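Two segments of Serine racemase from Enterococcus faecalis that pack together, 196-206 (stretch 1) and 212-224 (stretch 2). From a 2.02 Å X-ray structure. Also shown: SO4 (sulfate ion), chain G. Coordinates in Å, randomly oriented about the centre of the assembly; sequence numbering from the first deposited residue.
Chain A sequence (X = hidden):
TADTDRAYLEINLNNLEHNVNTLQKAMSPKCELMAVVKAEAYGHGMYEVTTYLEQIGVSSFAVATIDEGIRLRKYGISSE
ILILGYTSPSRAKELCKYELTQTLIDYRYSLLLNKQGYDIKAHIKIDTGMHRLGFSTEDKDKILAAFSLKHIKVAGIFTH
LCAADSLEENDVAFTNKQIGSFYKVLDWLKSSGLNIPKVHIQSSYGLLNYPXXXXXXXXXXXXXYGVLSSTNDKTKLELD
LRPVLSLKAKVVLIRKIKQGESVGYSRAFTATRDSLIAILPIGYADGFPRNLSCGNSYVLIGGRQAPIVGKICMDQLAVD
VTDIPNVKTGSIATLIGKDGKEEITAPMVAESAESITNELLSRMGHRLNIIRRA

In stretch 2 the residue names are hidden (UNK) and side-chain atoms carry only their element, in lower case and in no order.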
# COMPACT_ATOMS: atom_id res chain seq x y z
N ILE A 196 -13.44 22.92 -31.87
CA ILE A 196 -13.02 22.36 -30.59
C ILE A 196 -13.73 21.04 -30.25
O ILE A 196 -14.95 20.93 -30.41
CB ILE A 196 -13.26 23.39 -29.46
CG1 ILE A 196 -12.72 24.76 -29.87
CG2 ILE A 196 -12.64 22.94 -28.14
CD1 ILE A 196 -11.24 24.76 -30.22
N PRO A 197 -12.97 20.04 -29.79
CA PRO A 197 -13.58 18.79 -29.30
C PRO A 197 -14.15 18.93 -27.88
O PRO A 197 -14.33 20.05 -27.40
CB PRO A 197 -12.40 17.81 -29.31
CG PRO A 197 -11.21 18.68 -29.06
CD PRO A 197 -11.50 19.97 -29.81
N LYS A 198 -14.45 17.80 -27.23
CA LYS A 198 -14.95 17.84 -25.86
C LYS A 198 -13.93 18.44 -24.89
O LYS A 198 -12.72 18.22 -25.01
CB LYS A 198 -15.35 16.43 -25.39
CG LYS A 198 -16.40 15.79 -26.30
CD LYS A 198 -16.97 14.52 -25.69
CE LYS A 198 -18.19 14.04 -26.46
NZ LYS A 198 -18.94 13.01 -25.68
N VAL A 199 -14.43 19.23 -23.95
CA VAL A 199 -13.57 19.93 -23.00
C VAL A 199 -13.78 19.43 -21.57
O VAL A 199 -14.92 19.20 -21.14
CB VAL A 199 -13.87 21.44 -23.04
CG1 VAL A 199 -13.14 22.17 -21.92
CG2 VAL A 199 -13.50 22.03 -24.41
N HIS A 200 -12.69 19.27 -20.82
CA HIS A 200 -12.81 19.09 -19.39
C HIS A 200 -11.67 19.74 -18.61
O HIS A 200 -10.53 19.71 -19.02
CB HIS A 200 -13.05 17.62 -19.00
CG HIS A 200 -12.10 16.64 -19.63
ND1 HIS A 200 -11.12 15.99 -18.91
CD2 HIS A 200 -12.03 16.16 -20.89
CE1 HIS A 200 -10.46 15.17 -19.72
NE2 HIS A 200 -10.99 15.26 -20.92
N ILE A 201 -12.01 20.35 -17.48
CA ILE A 201 -11.11 21.19 -16.71
C ILE A 201 -11.21 20.78 -15.24
O ILE A 201 -10.25 20.88 -14.47
CB ILE A 201 -11.54 22.67 -16.86
CG1 ILE A 201 -11.29 23.16 -18.28
CG2 ILE A 201 -10.83 23.60 -15.87
CD1 ILE A 201 -12.12 24.39 -18.63
N GLN A 202 -12.40 20.31 -14.85
CA GLN A 202 -12.70 20.09 -13.43
C GLN A 202 -12.50 18.67 -12.91
O GLN A 202 -12.87 17.67 -13.55
CB GLN A 202 -14.14 20.50 -13.12
CG GLN A 202 -14.48 21.94 -13.45
CD GLN A 202 -15.90 22.07 -13.91
OE1 GLN A 202 -16.24 21.63 -15.01
NE2 GLN A 202 -16.75 22.65 -13.06
N SER A 203 -11.91 18.61 -11.73
CA SER A 203 -11.99 17.41 -10.92
C SER A 203 -13.04 17.69 -9.84
O SER A 203 -13.84 18.61 -10.01
CB SER A 203 -10.62 17.08 -10.32
OG SER A 203 -9.74 16.71 -11.36
N SER A 204 -13.04 16.91 -8.75
CA SER A 204 -14.07 17.06 -7.69
C SER A 204 -14.24 18.49 -7.18
O SER A 204 -15.35 19.00 -7.14
CB SER A 204 -13.79 16.14 -6.48
OG SER A 204 -13.92 14.76 -6.80
N TYR A 205 -13.15 19.12 -6.77
CA TYR A 205 -13.27 20.47 -6.23
C TYR A 205 -13.54 21.53 -7.32
O TYR A 205 -14.00 22.64 -7.03
CB TYR A 205 -12.05 20.82 -5.38
CG TYR A 205 -12.05 20.12 -4.04
CD1 TYR A 205 -12.78 20.63 -2.97
CD2 TYR A 205 -11.33 18.95 -3.84
CE1 TYR A 205 -12.80 19.99 -1.73
CE2 TYR A 205 -11.34 18.30 -2.61
CZ TYR A 205 -12.07 18.83 -1.55
OH TYR A 205 -12.07 18.18 -0.33
N GLY A 206 -13.26 21.17 -8.57
CA GLY A 206 -13.55 22.05 -9.69
C GLY A 206 -15.05 22.21 -9.82
O GLY A 206 -15.56 23.32 -10.04
N UNK A 212 -19.70 27.12 -11.97
CA UNK A 212 -20.10 27.95 -13.09
C UNK A 212 -19.41 27.57 -14.40
O UNK A 212 -19.89 27.94 -15.47
c UNK A 212 -17.49 29.52 -11.82
c UNK A 212 -19.87 29.43 -12.77
c UNK A 212 -18.44 29.91 -12.95
o UNK A 212 -17.95 29.34 -10.66
o UNK A 212 -16.27 29.42 -12.09
N UNK A 213 -18.30 26.83 -14.34
CA UNK A 213 -17.66 26.37 -15.57
C UNK A 213 -18.59 25.48 -16.39
O UNK A 213 -19.40 24.75 -15.83
c UNK A 213 -16.35 25.63 -15.28
c UNK A 213 -14.05 25.55 -14.25
c UNK A 213 -14.64 27.41 -15.90
c UNK A 213 -15.17 26.46 -14.79
N UNK A 214 -18.47 25.55 -17.71
CA UNK A 214 -19.30 24.75 -18.61
C UNK A 214 -18.45 23.86 -19.53
O UNK A 214 -17.95 24.31 -20.56
o UNK A 214 -23.17 26.05 -17.33
c UNK A 214 -20.19 25.65 -19.47
c UNK A 214 -21.24 26.44 -18.69
c UNK A 214 -22.42 25.59 -18.22
o UNK A 214 -22.62 24.47 -18.74
N UNK A 215 -18.29 22.59 -19.14
CA UNK A 215 -17.47 21.64 -19.88
C UNK A 215 -18.26 20.41 -20.30
O UNK A 215 -19.44 20.28 -19.96
s UNK A 215 -15.30 22.65 -18.42
c UNK A 215 -16.24 21.24 -19.05
N UNK A 216 -17.61 19.50 -21.02
CA UNK A 216 -18.30 18.30 -21.50
C UNK A 216 -18.13 17.11 -20.56
O UNK A 216 -18.91 16.15 -20.61
o UNK A 216 -17.07 19.85 -24.11
c UNK A 216 -18.03 19.08 -23.87
o UNK A 216 -19.17 19.23 -24.35
c UNK A 216 -17.81 17.95 -22.90
N UNK A 217 -17.09 17.16 -19.73
CA UNK A 217 -16.90 16.17 -18.67
C UNK A 217 -16.49 16.85 -17.38
O UNK A 217 -15.83 17.90 -17.38
c UNK A 217 -16.71 13.20 -20.21
o UNK A 217 -16.24 11.99 -23.63
c UNK A 217 -15.36 13.88 -22.51
c UNK A 217 -15.77 15.19 -19.00
c UNK A 217 -15.26 14.66 -21.39
c UNK A 217 -16.15 12.76 -22.49
c UNK A 217 -15.94 14.35 -20.23
c UNK A 217 -16.83 12.41 -21.34
N UNK A 218 -16.84 16.19 -16.28
CA UNK A 218 -16.19 16.45 -15.01
C UNK A 218 -15.62 15.12 -14.51
O UNK A 218 -16.34 14.12 -14.44
c UNK A 218 -16.51 17.22 -12.64
c UNK A 218 -17.65 18.42 -14.53
c UNK A 218 -18.64 19.13 -13.64
c UNK A 218 -17.17 17.06 -14.00
N UNK A 219 -14.33 15.13 -14.21
CA UNK A 219 -13.60 13.95 -13.74
C UNK A 219 -13.75 13.87 -12.23
O UNK A 219 -13.06 14.56 -11.49
c UNK A 219 -11.76 14.26 -15.55
n UNK A 219 -9.77 15.66 -15.00
n UNK A 219 -10.00 17.20 -16.70
n UNK A 219 -9.18 17.87 -14.67
c UNK A 219 -10.26 14.52 -15.78
c UNK A 219 -12.10 14.07 -14.07
c UNK A 219 -9.65 16.90 -15.46
N UNK A 220 -14.64 13.01 -11.76
CA UNK A 220 -14.88 12.97 -10.32
C UNK A 220 -14.14 11.83 -9.63
O UNK A 220 -14.25 10.66 -10.00
c UNK A 220 -17.03 14.26 -10.50
c UNK A 220 -16.40 12.97 -9.99
c UNK A 220 -17.08 11.80 -10.64
N UNK A 221 -13.34 12.20 -8.63
CA UNK A 221 -12.59 11.23 -7.85
C UNK A 221 -13.16 11.13 -6.45
O UNK A 221 -14.15 10.43 -6.24
N UNK A 222 -12.56 11.83 -5.49
CA UNK A 222 -12.96 11.70 -4.09
C UNK A 222 -14.45 11.94 -3.85
O UNK A 222 -15.05 11.25 -3.02
c UNK A 222 -10.69 12.15 -3.10
c UNK A 222 -12.24 14.09 -3.57
c UNK A 222 -12.13 12.61 -3.15
N UNK A 223 -15.06 12.90 -4.55
CA UNK A 223 -16.47 13.20 -4.35
C UNK A 223 -17.33 11.98 -4.67
O UNK A 223 -18.32 11.71 -3.99
c UNK A 223 -16.92 14.41 -5.20
N UNK A 224 -16.94 11.25 -5.71
CA UNK A 224 -17.69 10.06 -6.11
C UNK A 224 -17.72 9.05 -4.96
O UNK A 224 -18.70 8.31 -4.78
c UNK A 224 -16.74 7.50 -8.90
c UNK A 224 -17.68 8.18 -7.91
c UNK A 224 -18.99 8.50 -8.55
c UNK A 224 -17.05 9.45 -7.34
S SO4 G . -10.22 14.23 -7.40
O1 SO4 G . -9.33 14.03 -8.55
O2 SO4 G . -11.60 14.34 -7.88
O3 SO4 G . -10.09 13.07 -6.52
O4 SO4 G . -9.83 15.43 -6.68
O HOH W 1 -19.58 14.38 -22.88
O HOH W 2 -14.64 20.04 -16.37
O HOH W 3 -18.52 21.64 -16.27

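Position 212 carries three side-chain carbons, the third bearing two oxygens, and makes no contact with stretch 1: Glu212. At 213, four carbons fork at the second, and one terminal carbon packs against the side chains of Gln202 and Ile201. This is Leu213, whose CD1 lies 3.7 Å from Gln202 CG and 4.1 Å from Ile201 CG2. Position 214 repeats the pattern of three carbons ending in two oxygens, points away and makes no contact with stretch 1: Glu214. At 215 a single carbon, pointing toward stretch 1, bears a sulfur that lies near Val199 and Ile201; it is Cys215, with SG 3.6 Å from Ile201 CD1.

Position 216 has two carbons, the second with two oxygens, one of which meets the backbone of Val199. The short carboxylate identifies Asp216. Val199 N donates to Asp216 OD2 (2.7 Å) and Asp216 N donates to Val199 O (2.7 Å), so one residue satisfies both polar backbone groups of Val199. A water links Asp216 O to Lys198 NZ.

At 217 one carbon leads to a six-carbon ring bearing an oxygen, beside Lys198 and His200: Tyr217. Its ring edge is directed toward the face of His200 in an offset edge-to-face pair, centroids 5.4 Å apart, while Tyr217 OH approaches Lys198 CD at 3.3 Å. Position 218 has four carbons forked at the first, one arm two carbons long, hence Ile218; its CG1 lies 3.5 Å from Gln202 OE1.

The side chain at 219 runs through three carbons and a nitrogen to a carbon with two more nitrogens, reaching back to His200 and Ile201. It is Arg219. NH1 donates to His200 ND1 (2.8 Å), which therefore acts as acceptor, and NH2 makes a weak bond to Ile201 O (3.2 Å). Arg219 N donates to Gln202 O (3.0 Å).

Position 220, one carbon carrying two others, is Val220, only lightly covered. Position 221 lacks side-chain atoms: Gly221, where an ideal CB would fall 2.2 Å from sulfate O3. Position 222 again has one carbon carrying two, near Ser204 and Tyr205: Val222, with CG2 4.4 Å from Tyr205 CE2. A lone carbon at 223, 3.4 Å from Ser204 OG, gives Ala223, whose N donates to Ser204 OG (3.1 Å). Four carbons forked at the second, out of reach, make 224 Leu224.

The contact buries 1011 Å². Backbone bonds at Val199 and Gln202 fix the register, Arg219 ties its strand to His200 and Ile201, and two waters join Gln202 OE1 to stretch 2. At the far end, sulfate accepts bonds from Ser204, Gly221 and Val222, bridging both stretches.

Stretch 2 (212-224) ELECDYIRVGVAL
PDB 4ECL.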